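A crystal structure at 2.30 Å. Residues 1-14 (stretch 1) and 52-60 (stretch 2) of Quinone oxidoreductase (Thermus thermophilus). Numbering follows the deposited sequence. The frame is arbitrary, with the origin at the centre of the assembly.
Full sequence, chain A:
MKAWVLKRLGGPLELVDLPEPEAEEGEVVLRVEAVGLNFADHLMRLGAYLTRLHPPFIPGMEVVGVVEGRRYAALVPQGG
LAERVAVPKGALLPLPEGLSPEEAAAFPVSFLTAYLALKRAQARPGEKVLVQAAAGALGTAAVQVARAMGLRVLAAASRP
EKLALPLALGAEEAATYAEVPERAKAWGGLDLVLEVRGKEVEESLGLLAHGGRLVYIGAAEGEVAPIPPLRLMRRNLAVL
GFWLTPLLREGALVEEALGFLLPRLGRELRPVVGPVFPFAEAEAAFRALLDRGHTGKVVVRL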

# COMPACT_ATOMS: atom_id res chain seq x y z
N MSE A 1 13.79 -3.89 25.65
CA MSE A 1 13.80 -2.97 24.47
C MSE A 1 12.66 -1.97 24.55
O MSE A 1 11.67 -2.19 25.25
CB MSE A 1 13.65 -3.76 23.18
CG MSE A 1 12.33 -4.50 23.09
SE MSE A 1 11.99 -5.24 21.33
CE MSE A 1 10.12 -5.67 21.55
N LYS A 2 12.80 -0.87 23.82
CA LYS A 2 11.77 0.15 23.79
C LYS A 2 10.76 -0.26 22.73
O LYS A 2 11.11 -0.90 21.74
CB LYS A 2 12.40 1.52 23.46
CG LYS A 2 13.15 1.56 22.14
CD LYS A 2 13.81 2.94 21.87
CE LYS A 2 14.49 2.98 20.50
NZ LYS A 2 15.17 4.27 20.20
N ALA A 3 9.50 0.10 22.93
CA ALA A 3 8.47 -0.25 21.97
C ALA A 3 7.19 0.52 22.24
O ALA A 3 6.94 0.94 23.37
CB ALA A 3 8.18 -1.75 22.02
N TRP A 4 6.39 0.70 21.20
CA TRP A 4 5.12 1.39 21.34
C TRP A 4 4.03 0.34 21.48
O TRP A 4 3.95 -0.60 20.69
CB TRP A 4 4.83 2.29 20.14
CG TRP A 4 5.68 3.53 20.12
CD1 TRP A 4 6.80 3.75 19.38
CD2 TRP A 4 5.46 4.73 20.87
NE1 TRP A 4 7.30 5.01 19.63
CE2 TRP A 4 6.49 5.63 20.54
CE3 TRP A 4 4.48 5.12 21.80
CZ2 TRP A 4 6.58 6.91 21.10
CZ3 TRP A 4 4.57 6.40 22.36
CH2 TRP A 4 5.61 7.28 22.00
N VAL A 5 3.19 0.50 22.50
CA VAL A 5 2.12 -0.44 22.74
C VAL A 5 0.79 0.27 22.83
O VAL A 5 0.69 1.34 23.43
CB VAL A 5 2.36 -1.24 24.04
CG1 VAL A 5 1.25 -2.26 24.24
CG2 VAL A 5 3.71 -1.93 23.97
N LEU A 6 -0.23 -0.33 22.23
CA LEU A 6 -1.58 0.21 22.25
C LEU A 6 -2.35 -0.69 23.22
O LEU A 6 -2.59 -1.86 22.92
CB LEU A 6 -2.17 0.14 20.84
CG LEU A 6 -3.49 0.84 20.43
CD1 LEU A 6 -4.65 -0.08 20.68
CD2 LEU A 6 -3.64 2.16 21.17
N LYS A 7 -2.70 -0.16 24.38
CA LYS A 7 -3.42 -0.94 25.39
C LYS A 7 -4.94 -0.91 25.24
O LYS A 7 -5.63 -1.77 25.78
CB LYS A 7 -3.01 -0.47 26.79
CG LYS A 7 -1.56 -0.81 27.10
CD LYS A 7 -1.12 -0.32 28.47
CE LYS A 7 0.33 -0.72 28.74
NZ LYS A 7 0.82 -0.18 30.03
N ARG A 8 -5.46 0.07 24.51
CA ARG A 8 -6.90 0.16 24.31
C ARG A 8 -7.23 0.69 22.92
O ARG A 8 -6.62 1.65 22.45
CB ARG A 8 -7.54 1.09 25.36
CG ARG A 8 -7.36 0.68 26.82
CD ARG A 8 -8.16 1.60 27.75
NE ARG A 8 -7.81 3.00 27.52
CZ ARG A 8 -6.69 3.57 27.95
NH1 ARG A 8 -5.80 2.86 28.63
NH2 ARG A 8 -6.44 4.84 27.66
N LEU A 9 -8.20 0.06 22.27
CA LEU A 9 -8.62 0.50 20.95
C LEU A 9 -9.12 1.94 21.11
O LEU A 9 -9.82 2.25 22.08
CB LEU A 9 -9.75 -0.40 20.44
CG LEU A 9 -9.39 -1.53 19.47
CD1 LEU A 9 -8.00 -2.04 19.70
CD2 LEU A 9 -10.42 -2.65 19.61
N GLY A 10 -8.74 2.81 20.19
CA GLY A 10 -9.17 4.19 20.27
C GLY A 10 -8.41 4.96 21.34
O GLY A 10 -8.65 6.14 21.55
N GLY A 11 -7.48 4.28 22.00
CA GLY A 11 -6.69 4.92 23.04
C GLY A 11 -5.35 5.43 22.52
O GLY A 11 -5.06 5.32 21.32
N PRO A 12 -4.49 5.96 23.40
CA PRO A 12 -3.18 6.48 22.99
C PRO A 12 -2.11 5.39 22.98
O PRO A 12 -2.31 4.31 23.53
CB PRO A 12 -2.89 7.53 24.05
CG PRO A 12 -3.38 6.83 25.30
CD PRO A 12 -4.70 6.18 24.85
N LEU A 13 -0.98 5.68 22.36
CA LEU A 13 0.14 4.73 22.30
C LEU A 13 1.00 4.99 23.53
O LEU A 13 0.97 6.08 24.08
CB LEU A 13 0.98 4.98 21.05
CG LEU A 13 0.33 4.74 19.69
CD1 LEU A 13 1.27 5.23 18.59
CD2 LEU A 13 0.03 3.26 19.51
N GLU A 14 1.77 3.99 23.95
CA GLU A 14 2.64 4.20 25.10
C GLU A 14 4.05 3.66 24.85
O GLU A 14 4.22 2.53 24.41
CB GLU A 14 2.07 3.54 26.36
CG GLU A 14 2.90 3.84 27.60
CD GLU A 14 2.49 3.04 28.82
OE1 GLU A 14 3.17 3.15 29.86
OE2 GLU A 14 1.48 2.30 28.74
N ARG A 52 -8.84 -8.26 13.27
CA ARG A 52 -9.08 -7.66 14.57
C ARG A 52 -8.05 -8.13 15.57
O ARG A 52 -8.14 -9.24 16.09
CB ARG A 52 -10.49 -8.00 15.05
N LEU A 53 -7.06 -7.29 15.83
CA LEU A 53 -6.02 -7.62 16.79
C LEU A 53 -6.52 -7.22 18.18
O LEU A 53 -7.08 -6.13 18.36
CB LEU A 53 -4.73 -6.85 16.46
CG LEU A 53 -3.46 -7.69 16.32
CD1 LEU A 53 -3.15 -8.40 17.63
CD2 LEU A 53 -3.65 -8.71 15.20
N HIS A 54 -6.35 -8.11 19.15
CA HIS A 54 -6.79 -7.84 20.52
C HIS A 54 -5.68 -7.18 21.33
O HIS A 54 -4.59 -7.72 21.44
CB HIS A 54 -7.19 -9.15 21.22
CG HIS A 54 -8.41 -9.78 20.65
ND1 HIS A 54 -8.73 -11.11 20.87
CD2 HIS A 54 -9.40 -9.29 19.87
CE1 HIS A 54 -9.87 -11.39 20.25
NE2 HIS A 54 -10.29 -10.30 19.63
N PRO A 55 -5.94 -5.99 21.88
CA PRO A 55 -4.92 -5.31 22.68
C PRO A 55 -4.58 -6.15 23.91
O PRO A 55 -5.38 -6.98 24.34
CB PRO A 55 -5.60 -4.00 23.05
CG PRO A 55 -6.47 -3.73 21.88
CD PRO A 55 -7.08 -5.09 21.62
N PRO A 56 -3.40 -5.93 24.50
CA PRO A 56 -2.42 -4.95 24.02
C PRO A 56 -1.58 -5.50 22.88
O PRO A 56 -1.40 -6.71 22.75
CB PRO A 56 -1.59 -4.66 25.27
CG PRO A 56 -1.58 -5.98 25.97
CD PRO A 56 -3.02 -6.45 25.83
N PHE A 57 -1.09 -4.60 22.02
CA PHE A 57 -0.25 -5.02 20.91
C PHE A 57 0.60 -3.87 20.39
O PHE A 57 0.26 -2.70 20.55
CB PHE A 57 -1.08 -5.63 19.77
CG PHE A 57 -1.98 -4.65 19.05
CD1 PHE A 57 -3.35 -4.65 19.28
CD2 PHE A 57 -1.46 -3.76 18.11
CE1 PHE A 57 -4.19 -3.79 18.58
CE2 PHE A 57 -2.28 -2.89 17.40
CZ PHE A 57 -3.66 -2.91 17.64
N ILE A 58 1.71 -4.22 19.76
CA ILE A 58 2.64 -3.26 19.20
C ILE A 58 2.23 -2.98 17.76
O ILE A 58 2.29 -3.88 16.92
CB ILE A 58 4.07 -3.82 19.21
CG1 ILE A 58 4.48 -4.15 20.65
CG2 ILE A 58 5.04 -2.84 18.56
CD1 ILE A 58 5.76 -4.96 20.75
N PRO A 59 1.80 -1.75 17.45
CA PRO A 59 1.40 -1.42 16.08
C PRO A 59 2.59 -1.57 15.13
O PRO A 59 3.72 -1.72 15.59
CB PRO A 59 0.94 0.04 16.20
CG PRO A 59 0.43 0.12 17.59
CD PRO A 59 1.49 -0.64 18.37
N GLY A 60 2.33 -1.52 13.83
CA GLY A 60 3.41 -1.65 12.86
C GLY A 60 3.44 -3.03 12.22
O GLY A 60 3.63 -4.03 12.90

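The N-terminal strand and the proline-rich segment 52-60 lie side by side and antiparallel, burying 510 Å² between them. They are joined by a single antiparallel bridge, in which Leu 6 and Phe 57 exchange two backbone hydrogen bonds. Leu 6 N donates to Phe 57 O at 2.9 Å and nearly linearly (171°), whereas Phe 57 N reaches Leu 6 O at a longer 3.3 Å (154°). At Trp 4 O the segment presents Pro 59, which has no amide hydrogen to give; its CD lies 3.4 Å from Trp 4 O. Two CA-H...O contacts supplement the bridge: Ile 58 CA lies 3.3 Å from Trp 4 O, and Pro 56 CA lies 3.3 Å from Leu 6 O.

Ile 58 covers the most surface of any residue in the contact. Its chi1 m, chi2 t side chain runs along the strand, with CG1 4.1 Å from Val 5 CG2 and CD1 4.2 Å from Ala 3 CB; Met 1, a selenomethionine, adds a looser contact through CE, 4.5 Å from Ile 58 CD1. The small Ala 3 points toward the segment, and its methyl meets the end of the isoleucine. Val 5 also serves the neighbouring proline, its CG1 packing 3.9 Å from Pro 56 CB.

The CA-to-CB bond of Pro 55, which precedes a cis peptide bond to Pro 56, points toward stretch 1. Its CB sits 3.5 Å from Lys 7 O, and its CG meets Leu 6 CD1 at 4.3 Å. Leu 9, within the type II turn from Arg 8 to Gly 11, starts sideways, but the end of its side chain comes nearer: with chi1 and chi2 both between the usual wells (-98° and 30°), CD1 comes to 3.2 Å from Pro 55 CG, short for two carbons.

The side chain of Leu 6 packs on both Pro 55 and Pro 59. Its CD1 also lies 4.3 Å from Phe 57 CZ, while Leu 9 CD1 lies 4.3 Å from Phe 57 CE1, and both leucines approach the phenyl ring obliquely. Although the CA-to-CB bond of Phe 57 points away, chi1 p brings the ring back to this apolar cluster. On Pro 59, CG packs 4.2 Å from Leu 6 CB and 3.7 Å from Leu 13 CD2; these hydrophobic neighbours suit its buried ring.

Val 5, Leu 6 and Phe 57 are likewise buried, as suits apolar side chains. The exposed Lys 7 instead points its CA-to-CB bond away, and its NZ forms a salt bridge with Glu 14 OE2 at 2.9 Å.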